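Fatty acid-binding protein 2 (Manduca sexta, PDB 1MDC) binds fatty acids in a 1:1 ratio inside a beta-barrel that takes up hydrophobic ligands. Local coordinates at residues E14-D17 and G18-S22; M42-G46 and D47-N51. All coordinates share one frame; numbering follows the deposited sequence.

How the interactions relate
Interaction 1 (14-17 with 18-22) and interaction 2 (42-46 with 47-51) lie on opposite sides of the chain's centre. Their centres are about 29 Å apart, and their nearest atoms are still about 13 Å from each other, so they do not touch. Interaction 1 is a turn of helix beside the fatty-acid cavity. There the F19 side chain comes within about 4 Å of the bound palmitic acid, and the F16 side chain is about 3 Å from that of R128, a hexadecanoate-binding residue. Interaction 2 is the end of a beta hairpin in the barrel wall. Its M42 side chain is about 10 Å from the palmitic acid and about 6 Å from that of Q40, another binding residue.

Interaction 1 (E14-D17 and G18-S22); sequences ENFD and GFLKS
L20 lays its CD1 methyl over one face of the F16 ring. This CH-pi contact measures 4.0 Å from L20 CD1 to the ring centroid, 18° off the ring normal. The methyl sits somewhat toward the rim, with F16 CE2 its nearest ring atom. F16 holds CG anti to its backbone N (chi1 -169°), which brings the ring alongside the next turn. The F19 ring meets the same ring at a slant, F16 CE1 to F19 CD2 at 4.0 Å. The polar pair D17 and K21 is one helical turn apart. The extended K21 chain runs past the D17 carbonyl, and its NZ forms a salt bridge with D17 OD2 at 2.6 Å, nearly in line with the C-O bond. Backbone i to i+4 bonds join F19 N to N15 O and K21 N to D17 O. Between them, L20 N bonds F16 O at 3.0 Å. S22 OG turns back to F19 O at 2.7 Å and also bonds S119. The turn belongs to helix 16-21 of the FABP fold, which follows strand 8-14. L20 packs on I30, L33 and V34 of helix 27-35. F19 touches W122 of strand 122-131 and I117 of strand 112-119, and also the palmitic acid. F16 makes a cation-pi contact with R128 of strand 122-131.

Interaction 2 (M42-G46 and D47-N51); sequences MEANG and DSYSN. Unlike the reference sequence in segment 47-51: N51 (reference Ile).
D47 and G46 form the tight connection of an antiparallel beta hairpin. At the backbone angles of G46 a side chain would be jammed against the preceding carbonyl O, so the turn calls for glycine. D47 completes the two-residue turn, and its side chain touches K65. S48 O accepts the N-H of N45 at 2.7 Å, a bent bond, and S48 OG lies near N45 CB. S48 N is buried by the contact and has no partner. Y49 follows on the other face of the sheet, with M42 and A44. CG stands anti to its carbonyl carbon (chi1 -67°), and the ring lies beside strand 39-45. The M42 CE methyl comes in obliquely to Y49 CD1 at 3.4 Å, its chain bent at chi3 (147°). A44 CB touches Y49 CD1 and CE1 at 4.0 Å. The E43 carbonyl O sits at the ring edge, near its plane, and Y49 CA makes a C-H...O contact to it at 3.2 Å. Replacing Y49 by alanine is likely to open a gap beside M42 CE and A44 CB and leave the methionine end less firmly held. S50 closes the firm pairing, bonding E43 in both directions at 2.9 Å: S50 N to E43 O and E43 N to S50 O. N51, isoleucine in the reference sequence, pairs with M42 at the non-hydrogen-bonded site. The paired backbone bonds of E43 and S50 thus set the register of strands 39-45 and 48-54. The apolar contact of M42 with Y49, both touching V86, binds that face to strand 78-87, while the face with E43, N45, S48 and S50 remains polar.

Interaction 1 (E14-D17 and G18-S22)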
# COMPACT_ATOMS: atom_id res chain seq x y z
N GLU A 14 3.66 11.43 -5.85
CA GLU A 14 3.15 12.78 -5.84
C GLU A 14 2.12 12.93 -4.75
O GLU A 14 1.32 12.02 -4.57
CB GLU A 14 2.40 13.01 -7.19
CG GLU A 14 3.32 12.79 -8.35
CD GLU A 14 2.64 12.89 -9.67
OE1 GLU A 14 1.72 11.99 -9.87
OE2 GLU A 14 2.94 13.72 -10.45
N ASN A 15 2.13 14.07 -4.04
CA ASN A 15 1.18 14.36 -2.98
C ASN A 15 1.17 13.37 -1.84
O ASN A 15 0.20 13.31 -1.09
CB ASN A 15 -0.27 14.55 -3.55
CG ASN A 15 -0.35 15.72 -4.52
OD1 ASN A 15 0.49 16.64 -4.49
ND2 ASN A 15 -1.33 15.69 -5.41
N PHE A 16 2.24 12.59 -1.70
CA PHE A 16 2.28 11.62 -0.63
C PHE A 16 2.40 12.29 0.74
O PHE A 16 1.82 11.87 1.71
CB PHE A 16 3.33 10.53 -0.90
CG PHE A 16 3.32 9.30 0.01
CD1 PHE A 16 2.16 8.58 0.23
CD2 PHE A 16 4.52 8.87 0.60
CE1 PHE A 16 2.18 7.43 1.04
CE2 PHE A 16 4.56 7.74 1.42
CZ PHE A 16 3.37 7.03 1.64
N ASP A 17 3.14 13.36 0.81
CA ASP A 17 3.26 14.04 2.10
C ASP A 17 1.90 14.55 2.57
O ASP A 17 1.54 14.52 3.75
CB ASP A 17 4.27 15.19 1.92
CG ASP A 17 4.49 15.98 3.21
OD1 ASP A 17 5.45 15.49 3.95
OD2 ASP A 17 3.87 16.98 3.55
N GLY A 18 1.12 15.04 1.62
CA GLY A 18 -0.21 15.57 1.89
C GLY A 18 -1.10 14.52 2.43
O GLY A 18 -1.86 14.73 3.37
N PHE A 19 -1.01 13.35 1.82
CA PHE A 19 -1.83 12.27 2.30
C PHE A 19 -1.41 11.86 3.72
O PHE A 19 -2.26 11.59 4.56
CB PHE A 19 -1.67 10.96 1.40
CG PHE A 19 -2.15 9.72 2.10
CD1 PHE A 19 -3.51 9.48 2.28
CD2 PHE A 19 -1.24 8.79 2.57
CE1 PHE A 19 -3.95 8.33 2.93
CE2 PHE A 19 -1.68 7.63 3.25
CZ PHE A 19 -3.02 7.40 3.42
N LEU A 20 -0.11 11.79 4.02
CA LEU A 20 0.31 11.38 5.35
C LEU A 20 -0.10 12.38 6.42
O LEU A 20 -0.38 12.01 7.57
CB LEU A 20 1.79 11.19 5.37
CG LEU A 20 2.22 10.01 4.47
CD1 LEU A 20 3.71 10.02 4.34
CD2 LEU A 20 1.81 8.69 5.06
N LYS A 21 -0.15 13.66 6.04
CA LYS A 21 -0.55 14.70 7.00
C LYS A 21 -2.01 14.48 7.38
O LYS A 21 -2.43 14.58 8.52
CB LYS A 21 -0.34 16.14 6.51
CG LYS A 21 1.14 16.53 6.48
CD LYS A 21 1.32 17.80 5.66
CE LYS A 21 2.66 18.46 5.78
NZ LYS A 21 2.96 19.20 4.55
N SER A 22 -2.80 14.15 6.39
CA SER A 22 -4.21 13.91 6.61
C SER A 22 -4.45 12.70 7.48
O SER A 22 -5.56 12.48 7.97
CB SER A 22 -4.92 13.76 5.26
OG SER A 22 -4.88 12.35 4.83

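Interaction 2 (M42-G46 and D47-N51)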
# COMPACT_ATOMS: atom_id res chain seq x y z
N MET A 42 3.96 -9.62 -5.10
CA MET A 42 2.73 -10.36 -4.78
C MET A 42 2.77 -11.75 -5.40
O MET A 42 3.26 -11.85 -6.52
CB MET A 42 1.48 -9.61 -5.39
CG MET A 42 0.28 -10.11 -4.67
SD MET A 42 -1.10 -9.04 -5.05
CE MET A 42 -2.52 -10.15 -5.05
N GLU A 43 2.27 -12.77 -4.68
CA GLU A 43 2.23 -14.17 -5.12
C GLU A 43 0.85 -14.75 -4.84
O GLU A 43 0.19 -14.32 -3.91
CB GLU A 43 3.29 -15.07 -4.52
CG GLU A 43 4.59 -14.40 -4.88
CD GLU A 43 5.76 -15.24 -5.11
OE1 GLU A 43 6.31 -15.65 -4.01
OE2 GLU A 43 6.17 -15.45 -6.21
N ALA A 44 0.42 -15.70 -5.68
CA ALA A 44 -0.87 -16.37 -5.55
C ALA A 44 -0.58 -17.75 -4.97
O ALA A 44 0.40 -18.40 -5.34
CB ALA A 44 -1.69 -16.39 -6.84
N ASN A 45 -1.40 -18.18 -4.04
CA ASN A 45 -1.24 -19.45 -3.39
C ASN A 45 -2.53 -20.23 -3.37
O ASN A 45 -2.88 -20.90 -2.40
CB ASN A 45 -0.91 -19.08 -1.97
CG ASN A 45 0.54 -19.26 -1.68
OD1 ASN A 45 0.85 -20.03 -0.76
ND2 ASN A 45 1.41 -18.58 -2.43
N GLY A 46 -3.25 -20.14 -4.46
CA GLY A 46 -4.49 -20.85 -4.56
C GLY A 46 -5.59 -20.09 -3.86
O GLY A 46 -6.21 -19.19 -4.43
N ASP A 47 -5.80 -20.48 -2.62
CA ASP A 47 -6.80 -19.91 -1.76
C ASP A 47 -6.43 -18.50 -1.23
O ASP A 47 -7.30 -17.69 -0.95
CB ASP A 47 -6.98 -20.99 -0.63
CG ASP A 47 -7.75 -22.28 -1.02
OD1 ASP A 47 -7.72 -22.63 -2.32
OD2 ASP A 47 -8.36 -22.96 -0.19
N SER A 48 -5.13 -18.20 -1.08
CA SER A 48 -4.72 -16.90 -0.57
C SER A 48 -3.61 -16.25 -1.40
O SER A 48 -3.04 -16.82 -2.31
CB SER A 48 -4.23 -17.18 0.88
OG SER A 48 -2.91 -17.68 0.85
N TYR A 49 -3.30 -15.01 -1.09
CA TYR A 49 -2.26 -14.31 -1.79
C TYR A 49 -1.26 -13.92 -0.71
O TYR A 49 -1.63 -13.90 0.47
CB TYR A 49 -2.82 -13.01 -2.40
CG TYR A 49 -3.84 -13.22 -3.51
CD1 TYR A 49 -3.41 -13.38 -4.81
CD2 TYR A 49 -5.21 -13.31 -3.19
CE1 TYR A 49 -4.37 -13.56 -5.84
CE2 TYR A 49 -6.15 -13.51 -4.18
CZ TYR A 49 -5.71 -13.64 -5.51
OH TYR A 49 -6.66 -13.82 -6.50
N SER A 50 -0.03 -13.61 -1.12
CA SER A 50 1.04 -13.21 -0.22
C SER A 50 1.67 -11.94 -0.77
O SER A 50 1.88 -11.84 -1.98
CB SER A 50 2.26 -14.16 -0.23
OG SER A 50 1.94 -15.36 0.42
N ASN A 51 1.98 -10.99 0.10
CA ASN A 51 2.61 -9.74 -0.31
C ASN A 51 3.88 -9.59 0.49
O ASN A 51 3.85 -9.62 1.71
CB ASN A 51 1.60 -8.61 0.03
CG ASN A 51 1.93 -7.21 -0.35
OD1 ASN A 51 1.42 -6.24 0.26
ND2 ASN A 51 2.74 -7.10 -1.37